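Local coordinates for beta-galactoside alpha-2,6-sialyltransferase (Photobacterium sp., PDB 2Z4T), which transfers sialic acid from CMP-sialic acid to galactose-ended acceptors such as lactose, forming an alpha-2,6 linkage, at residues Gln130-Ile135 / Leu335-Phe340; Lys257-Asp262 / Asn268-Asn273; Trp57-Thr60 / Gln64-Leu67; Asp296-Thr299 / Ser303-Glu306; Arg371-Lys376 / Ser467-Thr472. All coordinates share one frame; numbering follows the deposited sequence.

Interaction 1 (Gln130-Ile135 / Leu335-Phe340); sequences QQLMDI and LSIVNF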
# COMPACT_ATOMS: atom_id res chain seq x y z
N GLN A 130 0.28 2.44 0.39
CA GLN A 130 -0.55 2.55 -0.80
C GLN A 130 -1.47 1.33 -0.98
O GLN A 130 -2.64 1.48 -1.37
CB GLN A 130 0.31 2.77 -2.02
CG GLN A 130 0.97 4.12 -2.06
CD GLN A 130 0.05 5.28 -2.49
OE1 GLN A 130 0.30 6.44 -2.13
NE2 GLN A 130 -0.98 4.98 -3.27
N GLN A 131 -0.94 0.15 -0.68
CA GLN A 131 -1.71 -1.09 -0.81
C GLN A 131 -2.88 -1.07 0.17
O GLN A 131 -3.99 -1.44 -0.21
CB GLN A 131 -0.83 -2.33 -0.61
CG GLN A 131 0.28 -2.49 -1.67
CD GLN A 131 1.28 -3.60 -1.35
OE1 GLN A 131 1.44 -4.01 -0.19
NE2 GLN A 131 1.95 -4.13 -2.40
N LEU A 132 -2.64 -0.62 1.40
CA LEU A 132 -3.69 -0.47 2.39
C LEU A 132 -4.83 0.37 1.86
O LEU A 132 -6.01 0.01 2.02
CB LEU A 132 -3.18 0.24 3.64
CG LEU A 132 -3.75 -0.14 5.02
CD1 LEU A 132 -3.72 1.02 5.98
CD2 LEU A 132 -5.13 -0.78 5.00
N MET A 133 -4.49 1.51 1.27
CA MET A 133 -5.50 2.39 0.72
C MET A 133 -6.26 1.72 -0.43
O MET A 133 -7.46 1.92 -0.55
CB MET A 133 -4.88 3.72 0.29
CG MET A 133 -4.40 4.58 1.45
SD MET A 133 -4.00 6.28 0.98
CE MET A 133 -2.58 6.07 -0.10
N ASP A 134 -5.57 0.91 -1.26
CA ASP A 134 -6.22 0.12 -2.32
C ASP A 134 -7.21 -0.91 -1.79
O ASP A 134 -8.25 -1.16 -2.41
CB ASP A 134 -5.19 -0.59 -3.18
CG ASP A 134 -4.36 0.37 -4.02
OD1 ASP A 134 -4.73 1.57 -4.19
OD2 ASP A 134 -3.31 -0.07 -4.50
N ILE A 135 -6.90 -1.50 -0.63
CA ILE A 135 -7.70 -2.56 -0.06
C ILE A 135 -8.99 -1.98 0.45
O ILE A 135 -10.07 -2.49 0.14
CB ILE A 135 -6.94 -3.26 1.08
CG1 ILE A 135 -5.86 -4.18 0.51
CG2 ILE A 135 -7.91 -4.00 2.03
CD1 ILE A 135 -4.81 -4.65 1.54
N LEU A 335 -7.23 4.95 9.69
CA LEU A 335 -6.39 5.53 10.76
C LEU A 335 -6.13 4.49 11.84
O LEU A 335 -5.05 4.43 12.45
CB LEU A 335 -7.02 6.80 11.39
CG LEU A 335 -7.22 7.97 10.42
CD1 LEU A 335 -7.72 9.19 11.16
CD2 LEU A 335 -5.94 8.28 9.61
N SER A 336 -7.14 3.68 12.04
CA SER A 336 -7.11 2.65 13.01
C SER A 336 -6.11 1.56 12.60
O SER A 336 -5.33 1.09 13.42
CB SER A 336 -8.52 2.11 13.15
OG SER A 336 -8.50 0.99 13.98
N ILE A 337 -6.11 1.17 11.33
CA ILE A 337 -5.14 0.20 10.86
C ILE A 337 -3.69 0.71 10.87
O ILE A 337 -2.78 -0.04 11.21
CB ILE A 337 -5.51 -0.39 9.48
CG1 ILE A 337 -6.83 -1.18 9.60
CG2 ILE A 337 -4.38 -1.33 9.00
CD1 ILE A 337 -7.40 -1.69 8.29
N VAL A 338 -3.47 1.98 10.50
CA VAL A 338 -2.13 2.57 10.60
C VAL A 338 -1.74 3.00 12.04
O VAL A 338 -0.62 3.44 12.27
CB VAL A 338 -1.88 3.73 9.56
CG1 VAL A 338 -2.41 3.35 8.17
CG2 VAL A 338 -2.51 5.05 10.05
N ASN A 339 -2.67 2.86 12.99
CA ASN A 339 -2.49 3.29 14.40
C ASN A 339 -2.21 4.78 14.62
O ASN A 339 -1.45 5.17 15.52
CB ASN A 339 -1.50 2.41 15.17
CG ASN A 339 -1.87 0.92 15.13
OD1 ASN A 339 -3.04 0.57 15.16
ND2 ASN A 339 -0.86 0.05 15.03
N PHE A 340 -2.85 5.61 13.81
CA PHE A 340 -2.78 7.05 14.01
C PHE A 340 -3.98 7.57 14.82
O PHE A 340 -5.12 7.58 14.36
CB PHE A 340 -2.64 7.80 12.68
CG PHE A 340 -2.51 9.30 12.84
CD1 PHE A 340 -1.78 9.84 13.91
CD2 PHE A 340 -3.09 10.16 11.92
CE1 PHE A 340 -1.64 11.21 14.05
CE2 PHE A 340 -2.95 11.53 12.06
CZ PHE A 340 -2.23 12.06 13.14
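Leu132 reaches across to Ile337 and Val338 with chi1 at -147°, a value well away from the usual staggered positions. On the other helix, with chi1 of Ile337 at -64°, CG1 lies beside the backbone N, and the CG2 methyl is anti to that N and faces Leu132. Val338 has CG1 anti to its carbonyl carbon and sends this one methyl forward. The contact is therefore one leucine fork against two branched side chains. Leu132 CD1 is 3.5 Å from Val338 CG1 and 3.9 Å from Ile337 CG2. The second branch, Leu132 CD2, lies 4.1 Å from both Ile337 CG2 and Ile337 CD1. The side chains cross obliquely, and no hydrogen bond spans the two segments. The backbones stay apart, with Leu132 CA 8.6 Å from Ile337 CA. In the GT-B fold of this enzyme, helix 126-141 follows the long strand 103-122, and helix 328-338 packs beside it. Ile337 also touches Gln160 and Leu164 of helix 158-164, while Leu132 leans on Trp151 of strand 146-151. Helix 328-338 closes in a Schellman motif, with Asn339 at positive phi and Phe340 N bonded to Leu335 O at 2.8 Å. The buried patch is close to the ligand sites. The Leu132 side chain is about 9 Å from a magnesium ion, and that of Val338 about 10 Å from the bound CMP.

Interaction 2 (Lys257-Asp262 / Asn268-Asn273); sequences KDYLED and NEDTSN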
# COMPACT_ATOMS: atom_id res chain seq x y z
N LYS A 257 12.59 -8.22 -20.94
CA LYS A 257 11.31 -8.88 -21.19
C LYS A 257 11.44 -10.38 -21.46
O LYS A 257 10.71 -11.18 -20.86
CB LYS A 257 10.54 -8.20 -22.32
CG LYS A 257 9.55 -9.12 -23.01
CD LYS A 257 8.37 -8.37 -23.54
CE LYS A 257 7.80 -9.00 -24.81
NZ LYS A 257 7.42 -10.43 -24.65
N ASP A 258 12.35 -10.76 -22.35
CA ASP A 258 12.50 -12.17 -22.73
C ASP A 258 12.95 -12.98 -21.53
O ASP A 258 12.50 -14.11 -21.30
CB ASP A 258 13.50 -12.33 -23.88
CG ASP A 258 13.06 -11.62 -25.15
OD1 ASP A 258 11.86 -11.62 -25.47
OD2 ASP A 258 13.93 -11.05 -25.84
N TYR A 259 13.84 -12.37 -20.74
CA TYR A 259 14.39 -13.01 -19.56
C TYR A 259 13.26 -13.28 -18.58
O TYR A 259 13.08 -14.44 -18.14
CB TYR A 259 15.48 -12.15 -18.92
CG TYR A 259 15.89 -12.67 -17.57
CD1 TYR A 259 16.75 -13.77 -17.45
CD2 TYR A 259 15.39 -12.08 -16.41
CE1 TYR A 259 17.11 -14.25 -16.19
CE2 TYR A 259 15.75 -12.56 -15.16
CZ TYR A 259 16.60 -13.63 -15.05
OH TYR A 259 16.92 -14.07 -13.79
N LEU A 260 12.51 -12.23 -18.26
CA LEU A 260 11.38 -12.32 -17.34
C LEU A 260 10.35 -13.32 -17.85
O LEU A 260 9.89 -14.19 -17.10
CB LEU A 260 10.74 -10.94 -17.08
CG LEU A 260 9.63 -10.83 -16.03
CD1 LEU A 260 10.13 -11.30 -14.68
CD2 LEU A 260 9.09 -9.42 -15.89
N GLU A 261 10.01 -13.22 -19.14
CA GLU A 261 9.11 -14.17 -19.78
C GLU A 261 9.56 -15.63 -19.63
O GLU A 261 8.75 -16.49 -19.30
CB GLU A 261 8.90 -13.83 -21.25
CG GLU A 261 7.67 -14.53 -21.83
CD GLU A 261 7.27 -14.01 -23.19
OE1 GLU A 261 8.13 -13.43 -23.89
OE2 GLU A 261 6.08 -14.19 -23.55
N ASP A 262 10.84 -15.88 -19.88
CA ASP A 262 11.41 -17.22 -19.79
C ASP A 262 11.46 -17.77 -18.37
O ASP A 262 11.30 -18.99 -18.17
CB ASP A 262 12.82 -17.26 -20.40
CG ASP A 262 12.80 -17.14 -21.91
OD1 ASP A 262 11.73 -17.33 -22.53
OD2 ASP A 262 13.86 -16.82 -22.47
N ASN A 268 13.83 -20.67 -18.41
CA ASN A 268 15.10 -20.28 -17.84
C ASN A 268 15.04 -20.40 -16.32
O ASN A 268 14.12 -19.85 -15.68
CB ASN A 268 15.48 -18.87 -18.29
CG ASN A 268 16.83 -18.41 -17.75
OD1 ASN A 268 17.44 -19.05 -16.90
ND2 ASN A 268 17.30 -17.27 -18.25
N GLU A 269 16.02 -21.11 -15.76
CA GLU A 269 16.09 -21.43 -14.34
C GLU A 269 16.88 -20.42 -13.55
O GLU A 269 16.68 -20.29 -12.34
CB GLU A 269 16.74 -22.80 -14.14
CG GLU A 269 16.13 -23.91 -14.98
CD GLU A 269 14.84 -24.44 -14.40
OE1 GLU A 269 14.78 -25.67 -14.20
OE2 GLU A 269 13.90 -23.66 -14.15
N ASP A 270 17.79 -19.71 -14.22
CA ASP A 270 18.54 -18.65 -13.58
C ASP A 270 17.58 -17.51 -13.21
O ASP A 270 17.20 -16.70 -14.06
CB ASP A 270 19.67 -18.15 -14.51
CG ASP A 270 20.54 -17.09 -13.86
OD1 ASP A 270 21.62 -16.76 -14.42
OD2 ASP A 270 20.17 -16.57 -12.78
N THR A 271 17.19 -17.48 -11.93
CA THR A 271 16.28 -16.44 -11.43
C THR A 271 17.04 -15.28 -10.75
O THR A 271 16.51 -14.61 -9.86
CB THR A 271 15.23 -17.03 -10.46
OG1 THR A 271 15.90 -17.66 -9.37
CG2 THR A 271 14.36 -18.08 -11.17
N SER A 272 18.26 -15.02 -11.21
CA SER A 272 19.18 -14.11 -10.54
C SER A 272 19.12 -12.63 -10.92
O SER A 272 19.48 -11.79 -10.10
CB SER A 272 20.63 -14.59 -10.71
OG SER A 272 21.07 -14.32 -12.03
N ASN A 273 18.70 -12.30 -12.15
CA ASN A 273 18.66 -10.88 -12.58
C ASN A 273 17.40 -10.21 -12.07
O ASN A 273 16.44 -10.02 -12.81
CB ASN A 273 18.69 -10.71 -14.12
CG ASN A 273 19.80 -11.51 -14.80
OD1 ASN A 273 20.68 -12.10 -14.15
ND2 ASN A 273 19.75 -11.53 -16.14
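The phenol oxygen of Tyr259 works in both directions on one short loop. It donates to Asp270 O at 2.7 Å and accepts from Asn273 N at 3.0 Å. Tyr259 stands on helix 249-265, and the loop that follows folds back round its ring through two successive Asx turns. In the first, Asn268 OD1 takes the N-H of Asp270. In the second, Asp270 OD2 takes the N-H of Ser272 and also the Ser272 hydroxyl. These turns bend residues 268-273 round the end of the ring. The two asparagines meet the ring differently. The amide of Asn273 is stacked, its plane 17° from that of the ring, with ND2 over one face toward the rim. The amide of Asn268 is almost perpendicular, and its ND2 lies 3.6 Å from Tyr259 CD1. Phe206 of helix 205-216 also touches Tyr259. The contact lies at the surface, away from the ligand sites, and ties the loop to the helix it has just left. Nearer the helix end, Asp262 CB and Asn268 CB touch at 3.8 Å. Beside them Asn268 N gives a nearly straight bond (172°) to Asp262 O, 3.0 Å away, approaching from above the carbonyl plane.

Interaction 3 (Trp57-Thr60 / Gln64-Leu67); sequences WVQT and QQLL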
# COMPACT_ATOMS: atom_id res chain seq x y z
N TRP A 57 -41.62 -20.21 -4.84
CA TRP A 57 -40.36 -19.63 -5.32
C TRP A 57 -40.23 -19.92 -6.82
O TRP A 57 -40.49 -21.04 -7.27
CB TRP A 57 -39.17 -20.23 -4.61
CG TRP A 57 -38.80 -19.60 -3.32
CD1 TRP A 57 -38.95 -20.15 -2.07
CD2 TRP A 57 -38.17 -18.32 -3.13
NE1 TRP A 57 -38.45 -19.28 -1.12
CE2 TRP A 57 -37.96 -18.15 -1.74
CE3 TRP A 57 -37.76 -17.29 -4.00
CZ2 TRP A 57 -37.39 -16.99 -1.19
CZ3 TRP A 57 -37.17 -16.14 -3.45
CH2 TRP A 57 -36.99 -16.00 -2.06
N VAL A 58 -39.83 -18.91 -7.58
CA VAL A 58 -39.75 -19.06 -9.03
C VAL A 58 -38.51 -18.36 -9.59
O VAL A 58 -38.29 -17.17 -9.34
CB VAL A 58 -41.01 -18.52 -9.74
CG1 VAL A 58 -40.84 -18.59 -11.26
CG2 VAL A 58 -42.24 -19.30 -9.31
N GLN A 59 -37.71 -19.10 -10.34
CA GLN A 59 -36.61 -18.46 -11.04
C GLN A 59 -37.19 -17.68 -12.21
O GLN A 59 -37.96 -18.19 -13.03
CB GLN A 59 -35.56 -19.44 -11.52
CG GLN A 59 -34.37 -18.72 -12.10
CD GLN A 59 -33.29 -19.65 -12.55
OE1 GLN A 59 -32.58 -19.37 -13.52
NE2 GLN A 59 -33.14 -20.77 -11.85
N THR A 60 -36.78 -16.44 -12.28
CA THR A 60 -37.48 -15.46 -13.03
C THR A 60 -36.58 -14.78 -14.08
O THR A 60 -37.05 -14.19 -15.04
CB THR A 60 -38.16 -14.54 -11.99
OG1 THR A 60 -39.57 -14.81 -12.01
CG2 THR A 60 -37.89 -13.12 -12.19
N GLN A 64 -28.91 -20.47 -16.63
CA GLN A 64 -28.89 -21.78 -15.99
C GLN A 64 -30.00 -21.92 -14.96
O GLN A 64 -30.30 -20.98 -14.23
CB GLN A 64 -27.52 -22.09 -15.38
CG GLN A 64 -26.52 -22.63 -16.40
CD GLN A 64 -25.12 -22.85 -15.81
OE1 GLN A 64 -24.96 -23.55 -14.81
NE2 GLN A 64 -24.10 -22.23 -16.42
N GLN A 65 -30.63 -23.09 -14.92
CA GLN A 65 -31.70 -23.39 -13.98
C GLN A 65 -31.13 -23.77 -12.62
O GLN A 65 -30.39 -24.73 -12.51
CB GLN A 65 -32.57 -24.52 -14.53
CG GLN A 65 -33.49 -24.07 -15.60
CD GLN A 65 -34.68 -23.35 -15.01
OE1 GLN A 65 -35.47 -23.93 -14.27
NE2 GLN A 65 -34.80 -22.06 -15.32
N LEU A 66 -31.49 -23.03 -11.58
CA LEU A 66 -30.86 -23.20 -10.26
C LEU A 66 -31.78 -23.79 -9.20
O LEU A 66 -31.29 -24.27 -8.16
CB LEU A 66 -30.30 -21.86 -9.74
CG LEU A 66 -29.37 -21.01 -10.59
CD1 LEU A 66 -28.78 -19.91 -9.71
CD2 LEU A 66 -28.26 -21.84 -11.24
N LEU A 67 -33.08 -23.74 -9.45
CA LEU A 67 -34.08 -24.21 -8.48
C LEU A 67 -34.48 -25.68 -8.69
O LEU A 67 -35.21 -26.03 -9.62
CB LEU A 67 -35.29 -23.29 -8.53
CG LEU A 67 -35.73 -22.64 -7.23
CD1 LEU A 67 -34.54 -22.16 -6.42
CD2 LEU A 67 -36.64 -21.49 -7.58
O HOH W 1 -37.12 -20.20 -14.85
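The apolar contact is made by Leu67, whose CD2 meets Trp57 CB and the backbone from Trp57 to Gln59. One methyl does the touching. Leu67 CD2 is 4.1 Å from Trp57 CB, 3.9 Å from Trp57 O and 3.8 Å from Gln59 N, and it rests mainly on the strand backbone. The indole of Trp57 turns away from Leu67, and its NE1 is bonded to Ile75 O. Leu67 also meets Leu77 and Val79 of strand 77-80. These residues belong to the N-terminal immunoglobulin-like beta-sandwich, where strand 52-61 pairs with strand 88-98 and the chain then turns back through the loop that holds 64-67. The polar contacts lie closer to that turn. Gln59 reaches the loop with a fully extended chain, CG anti to the backbone N (chi1 -173°). Its terminal amide comes to rest beside the loop backbone, with Gln59 CD 3.7 Å from Gln64 O and 4.0 Å from Leu66 N. CB of Leu66 lies beside the end of the same amide. A water provides the third kind of link. It donates to Gln59 O at 2.8 Å and accepts from Gln65 NE2 at 3.0 Å. A bend at chi2 (-77°) brings the Gln65 amide back toward the strand, where the water meets it.

Interaction 4 (Asp296-Thr299 / Ser303-Glu306); sequences DYLT and SLHE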
# COMPACT_ATOMS: atom_id res chain seq x y z
N ASP A 296 7.92 12.40 -12.42
CA ASP A 296 8.62 13.42 -13.19
C ASP A 296 10.12 13.16 -13.29
O ASP A 296 10.80 13.75 -14.12
CB ASP A 296 8.32 14.85 -12.67
CG ASP A 296 8.58 15.02 -11.17
OD1 ASP A 296 8.55 14.03 -10.41
OD2 ASP A 296 8.80 16.18 -10.75
N TYR A 297 10.63 12.26 -12.46
CA TYR A 297 12.03 11.89 -12.56
C TYR A 297 12.37 11.31 -13.94
O TYR A 297 13.46 11.57 -14.47
CB TYR A 297 12.43 10.92 -11.45
CG TYR A 297 13.92 10.76 -11.38
CD1 TYR A 297 14.73 11.83 -10.97
CD2 TYR A 297 14.54 9.55 -11.73
CE1 TYR A 297 16.10 11.70 -10.89
CE2 TYR A 297 15.94 9.41 -11.64
CZ TYR A 297 16.71 10.49 -11.22
OH TYR A 297 18.08 10.41 -11.16
N LEU A 298 11.46 10.54 -14.53
CA LEU A 298 11.74 9.99 -15.86
C LEU A 298 11.75 11.04 -17.00
O LEU A 298 12.10 10.72 -18.13
CB LEU A 298 10.82 8.81 -16.20
CG LEU A 298 10.91 7.59 -15.29
CD1 LEU A 298 10.20 6.39 -15.96
CD2 LEU A 298 12.35 7.26 -14.91
N THR A 299 11.40 12.28 -16.68
CA THR A 299 11.36 13.38 -17.64
C THR A 299 12.45 14.39 -17.32
O THR A 299 13.17 14.84 -18.22
CB THR A 299 9.97 14.08 -17.62
OG1 THR A 299 8.99 13.19 -18.17
CG2 THR A 299 9.99 15.41 -18.42
N SER A 303 18.24 11.31 -20.00
CA SER A 303 18.72 9.97 -20.35
C SER A 303 17.71 8.86 -20.02
O SER A 303 17.80 7.77 -20.55
CB SER A 303 20.10 9.69 -19.75
OG SER A 303 20.01 9.43 -18.36
N LEU A 304 16.74 9.16 -19.16
CA LEU A 304 15.68 8.20 -18.82
C LEU A 304 14.40 8.31 -19.67
O LEU A 304 13.44 7.54 -19.46
CB LEU A 304 15.39 8.23 -17.32
CG LEU A 304 16.60 7.90 -16.44
CD1 LEU A 304 16.33 8.22 -14.97
CD2 LEU A 304 17.10 6.45 -16.65
N HIS A 305 14.38 9.24 -20.62
CA HIS A 305 13.25 9.35 -21.56
C HIS A 305 12.97 8.01 -22.26
O HIS A 305 11.80 7.64 -22.43
CB HIS A 305 13.45 10.48 -22.59
CG HIS A 305 13.39 11.86 -22.01
ND1 HIS A 305 13.38 12.99 -22.79
CD2 HIS A 305 13.33 12.29 -20.73
CE1 HIS A 305 13.33 14.06 -22.02
NE2 HIS A 305 13.30 13.67 -20.76
N GLU A 306 14.03 7.28 -22.63
CA GLU A 306 13.87 5.92 -23.20
C GLU A 306 13.05 5.02 -22.28
O GLU A 306 12.13 4.32 -22.73
CB GLU A 306 15.23 5.26 -23.49
CG GLU A 306 15.66 5.23 -24.94
CD GLU A 306 17.13 4.80 -25.10
OE1 GLU A 306 17.39 3.66 -25.55
OE2 GLU A 306 18.04 5.62 -24.75
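Leu304 packs against both Tyr297 and Leu298, which meet it from different directions. Tyr297 approaches obliquely, with CE2 of its ring 3.6 Å from Leu304 CD1. Leu298 crosses the Leu304 side chain at about a right angle. Its CD2 methyl is 4.0 Å from Leu304 CB. Next to this apolar group His305 makes the one hydrogen bond between the segments. CG of His305 is anti to the carbonyl carbon (chi1 -69°), and the imidazole reaches back toward the end of the first helix. NE2 of His305 donates to Thr299 O at 2.8 Å. The bond is well formed: the N-H points at the oxygen with an angle of 161°, the oxygen lies in the ring plane, and the donor sits in the carbonyl plane on a lone pair. The ring edge also passes Leu298 O, 3.3 Å from His305 CD2. Thr299 itself is held further by Arg308, which bonds its OG1. Leu240 of helix 234-243 covers Tyr297 and Leu298, and Trp243 covers Leu304. The histidine bond and the leucine packing join two short helices, 297-300 and 305-311, across a tight bend. That bend carries a magnesium site, formed with Glu301 and Ser303, in the half of the GT-B fold that also holds strand 288-292.

Interaction 5 (Arg371-Lys376 / Ser467-Thr472); sequences REYYAK and STETIT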
# COMPACT_ATOMS: atom_id res chain seq x y z
N ARG A 371 24.16 1.80 14.19
CA ARG A 371 22.96 2.48 14.65
C ARG A 371 23.10 3.34 15.91
O ARG A 371 22.30 4.27 16.12
CB ARG A 371 21.72 1.56 14.64
CG ARG A 371 21.67 0.47 15.63
CD ARG A 371 21.16 -0.82 14.98
NE ARG A 371 21.80 -1.93 15.67
CZ ARG A 371 21.20 -2.98 16.20
NH1 ARG A 371 19.89 -3.18 16.07
NH2 ARG A 371 21.95 -3.87 16.82
N GLU A 372 24.13 3.10 16.72
CA GLU A 372 24.35 4.00 17.85
C GLU A 372 24.89 5.33 17.34
O GLU A 372 24.56 6.40 17.86
CB GLU A 372 25.27 3.39 18.90
CG GLU A 372 24.62 2.18 19.55
CD GLU A 372 25.50 1.51 20.59
OE1 GLU A 372 26.76 1.58 20.49
OE2 GLU A 372 24.93 0.87 21.52
N TYR A 373 25.70 5.24 16.29
CA TYR A 373 26.30 6.40 15.65
C TYR A 373 25.18 7.21 14.97
O TYR A 373 25.18 8.44 15.02
CB TYR A 373 27.37 5.96 14.65
CG TYR A 373 27.78 7.03 13.69
CD1 TYR A 373 28.51 8.15 14.11
CD2 TYR A 373 27.44 6.94 12.34
CE1 TYR A 373 28.88 9.14 13.22
CE2 TYR A 373 27.81 7.94 11.43
CZ TYR A 373 28.53 9.03 11.88
OH TYR A 373 28.90 10.02 10.98
N TYR A 374 24.23 6.49 14.38
CA TYR A 374 23.03 7.08 13.79
C TYR A 374 22.20 7.80 14.84
O TYR A 374 21.68 8.89 14.59
CB TYR A 374 22.19 6.02 13.05
CG TYR A 374 22.51 5.92 11.58
CD1 TYR A 374 23.81 5.60 11.14
CD2 TYR A 374 21.53 6.16 10.61
CE1 TYR A 374 24.12 5.53 9.76
CE2 TYR A 374 21.83 6.09 9.23
CZ TYR A 374 23.12 5.77 8.82
OH TYR A 374 23.42 5.70 7.47
N ALA A 375 22.08 7.22 16.04
CA ALA A 375 21.31 7.88 17.06
C ALA A 375 22.02 9.16 17.48
O ALA A 375 21.39 10.23 17.57
CB ALA A 375 21.11 6.97 18.23
N LYS A 376 23.33 9.06 17.71
CA LYS A 376 24.08 10.19 18.23
C LYS A 376 24.09 11.36 17.23
O LYS A 376 23.95 12.52 17.62
CB LYS A 376 25.47 9.76 18.71
CG LYS A 376 26.52 10.88 18.84
CD LYS A 376 27.81 10.38 19.51
CE LYS A 376 29.10 10.94 18.88
NZ LYS A 376 29.25 12.37 19.21
N SER A 467 26.32 10.84 6.81
CA SER A 467 27.77 10.80 6.68
C SER A 467 28.24 9.57 7.41
O SER A 467 27.57 9.12 8.34
CB SER A 467 28.41 12.03 7.32
OG SER A 467 28.19 13.20 6.55
N THR A 468 29.37 9.01 7.00
CA THR A 468 29.94 7.87 7.74
C THR A 468 30.94 8.45 8.74
O THR A 468 31.17 9.67 8.73
CB THR A 468 30.62 6.81 6.80
OG1 THR A 468 31.57 7.45 5.93
CG2 THR A 468 29.58 6.04 5.96
N GLU A 469 31.52 7.61 9.59
CA GLU A 469 32.56 8.08 10.53
C GLU A 469 33.90 8.35 9.82
O GLU A 469 34.91 8.66 10.45
CB GLU A 469 32.75 7.08 11.67
CG GLU A 469 31.53 6.86 12.53
CD GLU A 469 31.88 6.40 13.94
OE1 GLU A 469 31.30 5.39 14.40
OE2 GLU A 469 32.74 7.05 14.58
N THR A 470 33.89 8.23 8.49
CA THR A 470 35.10 8.29 7.71
C THR A 470 35.24 9.64 6.96
O THR A 470 35.98 10.53 7.41
CB THR A 470 35.27 6.97 6.82
OG1 THR A 470 36.62 6.51 6.89
CG2 THR A 470 34.81 7.13 5.33
N ILE A 471 34.48 9.80 5.87
CA ILE A 471 34.87 10.71 4.76
C ILE A 471 35.92 11.75 5.19
O ILE A 471 37.10 11.43 5.07
CB ILE A 471 33.67 11.20 3.84
CG1 ILE A 471 32.82 10.01 3.41
CG2 ILE A 471 34.19 11.84 2.59
CD1 ILE A 471 32.12 10.16 2.03
N THR A 472 35.58 12.94 5.70
CA THR A 472 34.24 13.56 5.79
C THR A 472 33.99 14.35 4.48
O THR A 472 32.88 14.86 4.24
CB THR A 472 34.17 14.51 7.05
OG1 THR A 472 34.26 13.74 8.27
CG2 THR A 472 32.89 15.36 7.06
O HOH W 2 26.68 6.59 6.96
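This is a surface contact between the first turns of helix 371-386 and the loop that follows strand 460-465. It is built on one aromatic ring. Tyr373 has CG anti to the backbone N (chi1 164°), and its ring points from the helix into the loop. Glu469 lies flat over one face. Its CG sits 3.6 Å from the centroid of the Tyr373 ring, 12° off the ring normal, in a CH-pi contact. The carboxylate carries on over the CD1 side of the ring, its plane 14° from the ring plane, with Glu469 CD 3.8 Å from Tyr373 CD1. The two side chains run in opposite directions. The far end of the ring meets the loop backbone. Tyr373 OH is 3.1 Å from Ser467 O, which lies in the ring plane at its edge, and 3.2 Å from Thr468 O. Its single proton could go to either oxygen. A water adds a weak link, donating to Ser467 O at 3.0 Å and lying 3.4 Å from Tyr374 OH. The neighbouring Tyr374 ring meets Trp500 edge-to-face, and Lys376 forms a salt bridge with Glu507. The contact joins helix 371-386 to the loop after strand 460-465 in the Rossmann-like C-terminal half of the GT-B fold, whose parallel sheet includes strands 356-360 and 460-465.

Interaction 3 comes first along the chain and stands alone in the immunoglobulin-like domain, its centre about 42 Å from that of interaction 1. The other four lie in the sialyltransferase region. Interactions 2 and 4 fall in turn between the segments of interaction 1, with centres about 25 Å apart. These two are local. Interaction 5 comes last, in the lobe with the six-stranded parallel sheet, its centre about 73 Å from that of interaction 3. Interaction 1 is nearest the chain centre, close to the bound CMP and one magnesium ion, while interaction 4 holds part of another magnesium site. None touches another; they are spread over the immunoglobulin-like domain and both halves of the GT-B fold.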